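Local coordinates for argininosuccinate lyase (Chelativorans sp., PDB 6RXA) that catalyses C–N bond cleavage and formation as an EDDS lyase of the aspartase/fumarase superfamily, here engineered for enantioselective synthesis of precursors of artificial dipeptide sweeteners, at the interface of chains A and B and the interface of chains A and C. Residues are numbered along the deposited sequence; one frame, centred on the assembly and turned at random. Chains: chain A/B/C, Argininosuccinate lyase.

Contact 1: the interface of chains A and B. Residues chain A 293, 296-297, 300; chain B 312, 315, 323, 325.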
ATOM      1  N   GLU A 293      18.853  -9.887   6.417  1.00 12.24           N
ATOM      2  CA  GLU A 293      18.378  -8.967   5.389  1.00 12.59           C
ATOM      3  C   GLU A 293      17.376  -9.633   4.461  1.00 11.98           C
ATOM      4  O   GLU A 293      16.380  -9.009   4.074  1.00 13.03           O
ATOM      5  CB  GLU A 293      19.547  -8.349   4.631  1.00 13.69           C
ATOM      6  CG  GLU A 293      20.311  -7.353   5.518  1.00 14.47           C
ATOM      7  CD  GLU A 293      21.113  -6.339   4.751  1.00 15.11           C
ATOM      8  OE1 GLU A 293      21.450  -5.289   5.361  1.00 15.17           O
ATOM      9  OE2 GLU A 293      21.453  -6.604   3.572  1.00 16.61           O
ATOM     10  N   ARG A 296      14.067  -9.768   6.327  1.00 12.34           N
ATOM     11  CA  ARG A 296      13.383  -8.489   6.232  1.00 11.75           C
ATOM     12  C   ARG A 296      12.777  -8.281   4.850  1.00 11.15           C
ATOM     13  O   ARG A 296      11.648  -7.790   4.725  1.00 12.98           O
ATOM     14  CB  ARG A 296      14.335  -7.341   6.571  1.00 11.92           C
ATOM     15  CG  ARG A 296      14.839  -7.358   8.008  1.00 12.34           C
ATOM     16  CD  ARG A 296      15.562  -6.070   8.370  1.00 13.00           C
ATOM     17  NE  ARG A 296      14.591  -5.003   8.626  1.00 13.43           N
ATOM     18  CZ  ARG A 296      14.843  -3.702   8.565  1.00 14.06           C
ATOM     19  NH1 ARG A 296      16.043  -3.250   8.223  1.00 14.43           N
ATOM     20  NH2 ARG A 296      13.873  -2.845   8.837  1.00 14.77           N
ATOM     21  N   LYS A 297      13.508  -8.662   3.792  1.00 11.48           N
ATOM     22  CA  LYS A 297      12.994  -8.533   2.431  1.00 11.34           C
ATOM     23  C   LYS A 297      11.636  -9.222   2.290  1.00 11.25           C
ATOM     24  O   LYS A 297      10.708  -8.667   1.687  1.00 13.31           O
ATOM     25  CB  LYS A 297      14.012  -9.100   1.443  1.00 12.24           C
ATOM     26  CG  LYS A 297      13.651  -8.959  -0.037  1.00 14.03           C
ATOM     27  CD  LYS A 297      14.692  -9.702  -0.872  1.00 17.85           C
ATOM     28  CE  LYS A 297      14.471  -9.603  -2.343  1.00 21.26           C
ATOM     29  NZ  LYS A 297      15.554 -10.441  -2.996  1.00 21.42           N
ATOM     30  N   PHE A 300       8.954  -7.067   3.949  1.00 11.47           N
ATOM     31  CA  PHE A 300       8.542  -5.927   3.137  1.00 11.61           C
ATOM     32  C   PHE A 300       7.676  -6.392   1.975  1.00 11.24           C
ATOM     33  O   PHE A 300       6.665  -5.766   1.643  1.00 13.77           O
ATOM     34  CB  PHE A 300       9.772  -5.214   2.581  1.00 11.48           C
ATOM     35  CG  PHE A 300      10.823  -4.874   3.597  1.00 11.24           C
ATOM     36  CD1 PHE A 300      10.510  -4.613   4.923  1.00 11.10           C
ATOM     37  CD2 PHE A 300      12.143  -4.793   3.198  1.00 11.84           C
ATOM     38  CE1 PHE A 300      11.520  -4.289   5.818  1.00 11.60           C
ATOM     39  CE2 PHE A 300      13.136  -4.463   4.077  1.00 12.11           C
ATOM     40  CZ  PHE A 300      12.828  -4.214   5.388  1.00 12.04           C
TER
ATOM     41  N   SER B 312      10.608  -1.212   1.518  1.00 10.84           N
ATOM     42  CA  SER B 312      11.985  -1.653   1.729  1.00 11.73           C
ATOM     43  C   SER B 312      12.948  -0.468   1.762  1.00 11.98           C
ATOM     44  O   SER B 312      13.902  -0.467   2.549  1.00 13.35           O
ATOM     45  CB  SER B 312      12.389  -2.712   0.688  1.00 11.55           C
ATOM     46  OG  SER B 312      12.693  -2.166  -0.580  1.00 12.49           O
ATOM     47  N   ALA B 315      12.990   1.358   5.004  1.00 11.88           N
ATOM     48  CA  ALA B 315      13.365   0.519   6.132  1.00 12.09           C
ATOM     49  C   ALA B 315      14.869   0.447   6.382  1.00 11.96           C
ATOM     50  O   ALA B 315      15.290  -0.163   7.375  1.00 13.17           O
ATOM     51  CB  ALA B 315      12.844  -0.910   5.921  1.00 13.59           C
ATOM     52  N   ALA B 323      18.165  -6.288   1.531  1.00 13.49           N
ATOM     53  CA  ALA B 323      16.779  -6.290   1.976  1.00 12.97           C
ATOM     54  C   ALA B 323      15.833  -5.571   1.019  1.00 12.86           C
ATOM     55  O   ALA B 323      14.621  -5.567   1.259  1.00 14.19           O
ATOM     56  CB  ALA B 323      16.648  -5.625   3.358  1.00 13.47           C
ATOM     57  N   VAL B 325      13.393  -4.782  -1.985  1.00 11.89           N
ATOM     58  CA  VAL B 325      12.456  -5.515  -2.834  1.00 11.86           C
ATOM     59  C   VAL B 325      12.648  -5.097  -4.286  1.00 12.60           C
ATOM     60  O   VAL B 325      12.946  -3.930  -4.591  1.00 12.88           O
ATOM     61  CB  VAL B 325      11.018  -5.292  -2.325  1.00 12.21           C
ATOM     62  CG1 VAL B 325       9.973  -5.879  -3.259  1.00 11.77           C
ATOM     63  CG2 VAL B 325      10.873  -5.907  -0.930  1.00 13.45           C
TER
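The backbone carbonyl oxygen of B:Ala315 is approached by both terminal nitrogens of the A:Arg296 guanidinium group, in the two-fold symmetric homomeric interface between chains A and B of the tetramer: NH1 donates a hydrogen bond of 3.3 Å to B:Ala315 O, and NH2 adds a weak one. NH1 lies above the carbonyl plane, 41° out of it, which, with the bond's length, suggests a modest bond. A:Arg296 belongs to helix 290-301, which follows the signature loop of the aspartase/fumarase superfamily, and its chain bends at chi3 (77°) to bring the guanidinium group down beside A:Phe300. The rim of that ring, at CZ, points at one guanidinium face. A:Phe300 is the wedge of this patch. Its CD2 edge meets B:Ala323 O in the ring plane at 3.2 Å, while A:Arg296 O sits over the centre of one face. From the opposite side, the B:Ala315 methyl CB reaches the rim at A:Phe300 CZ, 3.3 Å away, and B:Ser312 CB comes against CD2. B:Val325 CG2 packs on A:Phe300 CB at 3.7 Å. Replacing A:Phe300 by an alanine would probably leave a gap against B:Ser312 CB and the B:Ala315 methyl and the A:Arg296 guanidinium freer to turn. Beyond the CD2 edge, B:Ser312 OG, at chi1 77°, accepts a nearly straight hydrogen bond from B:Val325 N (3.1 Å), tying the loop to helix 303-314. A:Lys297 lays CB and CG along the B:Ala323 backbone.

Contact 2: the interface of chains A and C. Residues chain A 160, 261, 264, 266-267; chain C 261, 264, 266-267.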
ATOM      1  N   ARG A 160      16.773   3.789  19.479  1.00 12.15           N
ATOM      2  CA  ARG A 160      18.138   3.397  19.108  1.00 12.12           C
ATOM      3  C   ARG A 160      19.187   4.023  20.025  1.00 12.75           C
ATOM      4  O   ARG A 160      20.343   4.220  19.629  1.00 13.60           O
ATOM      5  CB  ARG A 160      18.439   3.647  17.629  1.00 11.79           C
ATOM      6  CG  ARG A 160      17.574   2.806  16.709  1.00 12.99           C
ATOM      7  CD  ARG A 160      17.818   3.186  15.256  1.00 13.90           C
ATOM      8  NE  ARG A 160      17.212   2.256  14.319  1.00 13.36           N
ATOM      9  CZ  ARG A 160      17.172   2.430  13.004  1.00 13.43           C
ATOM     10  NH1 ARG A 160      17.597   3.555  12.461  1.00 14.19           N
ATOM     11  NH2 ARG A 160      16.694   1.459  12.226  1.00 13.56           N
ATOM     12  N   LEU A 261      21.619  -4.788  14.366  1.00 11.88           N
ATOM     13  CA  LEU A 261      22.317  -3.726  15.084  1.00 11.63           C
ATOM     14  C   LEU A 261      23.223  -4.300  16.171  1.00 12.27           C
ATOM     15  O   LEU A 261      24.381  -3.888  16.298  1.00 12.90           O
ATOM     16  CB  LEU A 261      21.322  -2.701  15.644  1.00 12.53           C
ATOM     17  CG  LEU A 261      20.520  -1.914  14.610  1.00 13.06           C
ATOM     18  CD1 LEU A 261      19.751  -0.756  15.290  1.00 13.45           C
ATOM     19  CD2 LEU A 261      21.409  -1.365  13.494  1.00 13.24           C
ATOM     20  N   THR A 264      26.462  -5.378  14.570  1.00 13.26           N
ATOM     21  CA  THR A 264      27.328  -4.452  13.862  1.00 12.42           C
ATOM     22  C   THR A 264      28.744  -4.552  14.412  1.00 13.13           C
ATOM     23  O   THR A 264      28.979  -5.004  15.544  1.00 13.55           O
ATOM     24  CB  THR A 264      26.861  -2.999  13.995  1.00 12.75           C
ATOM     25  OG1 THR A 264      26.737  -2.629  15.378  1.00 13.41           O
ATOM     26  CG2 THR A 264      25.562  -2.780  13.233  1.00 13.06           C
ATOM     27  N   GLU A 266      30.333  -2.102  15.400  1.00 13.71           N
ATOM     28  CA  GLU A 266      30.406  -1.095  16.447  1.00 13.65           C
ATOM     29  C   GLU A 266      29.720  -1.520  17.734  1.00 14.03           C
ATOM     30  O   GLU A 266      30.268  -1.282  18.826  1.00 14.16           O
ATOM     31  CB  GLU A 266      29.776   0.192  15.912  1.00 14.58           C
ATOM     32  CG  GLU A 266      30.553   0.835  14.760  1.00 15.13           C
ATOM     33  CD  GLU A 266      30.307   0.208  13.403  1.00 15.31           C
ATOM     34  OE1 GLU A 266      29.375  -0.615  13.266  1.00 14.17           O
ATOM     35  OE2 GLU A 266      31.060   0.565  12.472  1.00 15.93           O
ATOM     36  N   TYR A 267      28.529  -2.113  17.668  1.00 13.64           N
ATOM     37  CA  TYR A 267      27.927  -2.622  18.893  1.00 13.70           C
ATOM     38  C   TYR A 267      28.680  -3.857  19.372  1.00 14.44           C
ATOM     39  O   TYR A 267      29.094  -3.938  20.532  1.00 15.33           O
ATOM     40  CB  TYR A 267      26.484  -3.055  18.684  1.00 13.10           C
ATOM     41  CG  TYR A 267      25.362  -2.034  18.565  1.00 12.65           C
ATOM     42  CD1 TYR A 267      25.426  -0.963  17.671  1.00 12.73           C
ATOM     43  CD2 TYR A 267      24.178  -2.210  19.276  1.00 12.52           C
ATOM     44  CE1 TYR A 267      24.366  -0.090  17.520  1.00 13.37           C
ATOM     45  CE2 TYR A 267      23.114  -1.333  19.127  1.00 12.94           C
ATOM     46  CZ  TYR A 267      23.212  -0.284  18.240  1.00 13.55           C
ATOM     47  OH  TYR A 267      22.151   0.568  18.055  1.00 14.35           O
TER
ATOM     48  N   LEU C 261      22.154   5.726  13.156  1.00 11.88           N
ATOM     49  CA  LEU C 261      23.136   4.700  13.494  1.00 11.63           C
ATOM     50  C   LEU C 261      24.489   5.323  13.828  1.00 12.27           C
ATOM     51  O   LEU C 261      25.118   4.950  14.825  1.00 12.90           O
ATOM     52  CB  LEU C 261      23.241   3.656  12.375  1.00 12.53           C
ATOM     53  CG  LEU C 261      21.987   2.826  12.116  1.00 13.06           C
ATOM     54  CD1 LEU C 261      22.302   1.658  11.151  1.00 13.45           C
ATOM     55  CD2 LEU C 261      21.382   2.282  13.411  1.00 13.24           C
ATOM     56  N   THR C 264      24.416   6.469  17.419  1.00 13.26           N
ATOM     57  CA  THR C 264      24.182   5.557  18.525  1.00 12.42           C
ATOM     58  C   THR C 264      25.287   5.710  19.560  1.00 13.13           C
ATOM     59  O   THR C 264      26.395   6.191  19.273  1.00 13.55           O
ATOM     60  CB  THR C 264      24.144   4.092  18.075  1.00 12.75           C
ATOM     61  OG1 THR C 264      25.348   3.745  17.371  1.00 13.41           O
ATOM     62  CG2 THR C 264      22.902   3.819  17.239  1.00 13.06           C
ATOM     63  N   GLU C 266      26.940   3.330  20.611  1.00 13.71           N
ATOM     64  CA  GLU C 266      27.946   2.346  20.243  1.00 13.65           C
ATOM     65  C   GLU C 266      28.796   2.774  19.058  1.00 14.03           C
ATOM     66  O   GLU C 266      30.024   2.575  19.083  1.00 14.16           O
ATOM     67  CB  GLU C 266      27.230   1.030  19.931  1.00 14.58           C
ATOM     68  CG  GLU C 266      26.549   0.389  21.143  1.00 15.13           C
ATOM     69  CD  GLU C 266      25.201   0.982  21.498  1.00 15.31           C
ATOM     70  OE1 GLU C 266      24.648   1.773  20.701  1.00 14.17           O
ATOM     71  OE2 GLU C 266      24.699   0.631  22.587  1.00 15.93           O
ATOM     72  N   TYR C 267      28.202   3.330  18.002  1.00 13.64           N
ATOM     73  CA  TYR C 267      29.030   3.843  16.919  1.00 13.70           C
ATOM     74  C   TYR C 267      29.750   5.110  17.366  1.00 14.44           C
ATOM     75  O   TYR C 267      30.971   5.226  17.234  1.00 15.33           O
ATOM     76  CB  TYR C 267      28.204   4.228  15.701  1.00 13.10           C
ATOM     77  CG  TYR C 267      27.642   3.170  14.762  1.00 12.65           C
ATOM     78  CD1 TYR C 267      26.897   2.085  15.228  1.00 12.73           C
ATOM     79  CD2 TYR C 267      27.765   3.324  13.383  1.00 12.52           C
ATOM     80  CE1 TYR C 267      26.329   1.177  14.355  1.00 13.37           C
ATOM     81  CE2 TYR C 267      27.197   2.412  12.506  1.00 12.94           C
ATOM     82  CZ  TYR C 267      26.472   1.350  12.999  1.00 13.55           C
ATOM     83  OH  TYR C 267      25.872   0.462  12.141  1.00 14.35           O
TER
HETATM   84  O   HOH W   1      22.651   3.620  21.145  1.00 14.40           O
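Chains A and C meet here in a two-fold symmetric homomeric interface that pairs subunits of the tetramer typical of the aspartase/fumarase superfamily. The patch is built from the C-terminal end of helix 236-262 and the loop after it, each chain presenting the same residues to the other. A:Leu261 and C:Leu261 meet across the two-fold axis at about a right angle, their CD2 methyls 3.6 Å apart. Further along the axis the two tyrosines touch, A:Tyr267 CE1 against C:Tyr267 CE1. Beside them, each glutamate of one chain lies across the tyrosine of the other. A:Glu266 bends at chi2 (80°), which folds its carboxylate back over the C:Tyr267 ring; the two planes are 20° apart and stacked, with A:Glu266 OE1 3.5 Å from C:Tyr267 CZ. The aliphatic part of the same side chain continues the cover, A:Glu266 CB lying 3.5 Å from C:Tyr267 CD1. The ring is thus sandwiched, with A:Glu266 OE1 over one face near the rim and C:Leu261 O of its own chain over the other; A:Tyr267 is sandwiched in the same way. The phenol ends in a methyl contact: C:Tyr267 OH meets A:Thr264 CG2 at 3.4 Å, the side chains crossing almost perpendicularly. A:Thr264 itself is fixed from within its chain. With chi1 at 55°, its hydroxyl OG1 donates to A:Leu261 O in the carbonyl plane (2.8 Å) and accepts from A:Tyr267 N (3.0 Å), closing the turn at the helix end and setting the loop that carries the glutamate and tyrosine. At the flank, the extended A:Arg160 turns a guanidinium face toward C:Leu261 CD2. A water molecule links the backbone of this arginine to the opposing acid, lying 2.8 Å from both A:Arg160 O and C:Glu266 OE1.

Contact 1 and contact 2 lie about 20 Å apart, measured between the centres of their C-alpha atoms, and share chain A but no residue. Contact 1 joins it to chain B through helix 290-301, contact 2 to chain C through the end of helix 236-262, the loop after it and A:Arg160, so one subunit faces two different neighbours in the tetramer. The stretch from A:Tyr267 to A:Glu293 contains A:Ser281, A:Lys286 and A:Asn288, which bind fumarate or succinate in other structures of this enzyme. Because active sites in this superfamily draw on three subunits, both contacts probably help hold the pieces of these sites in register.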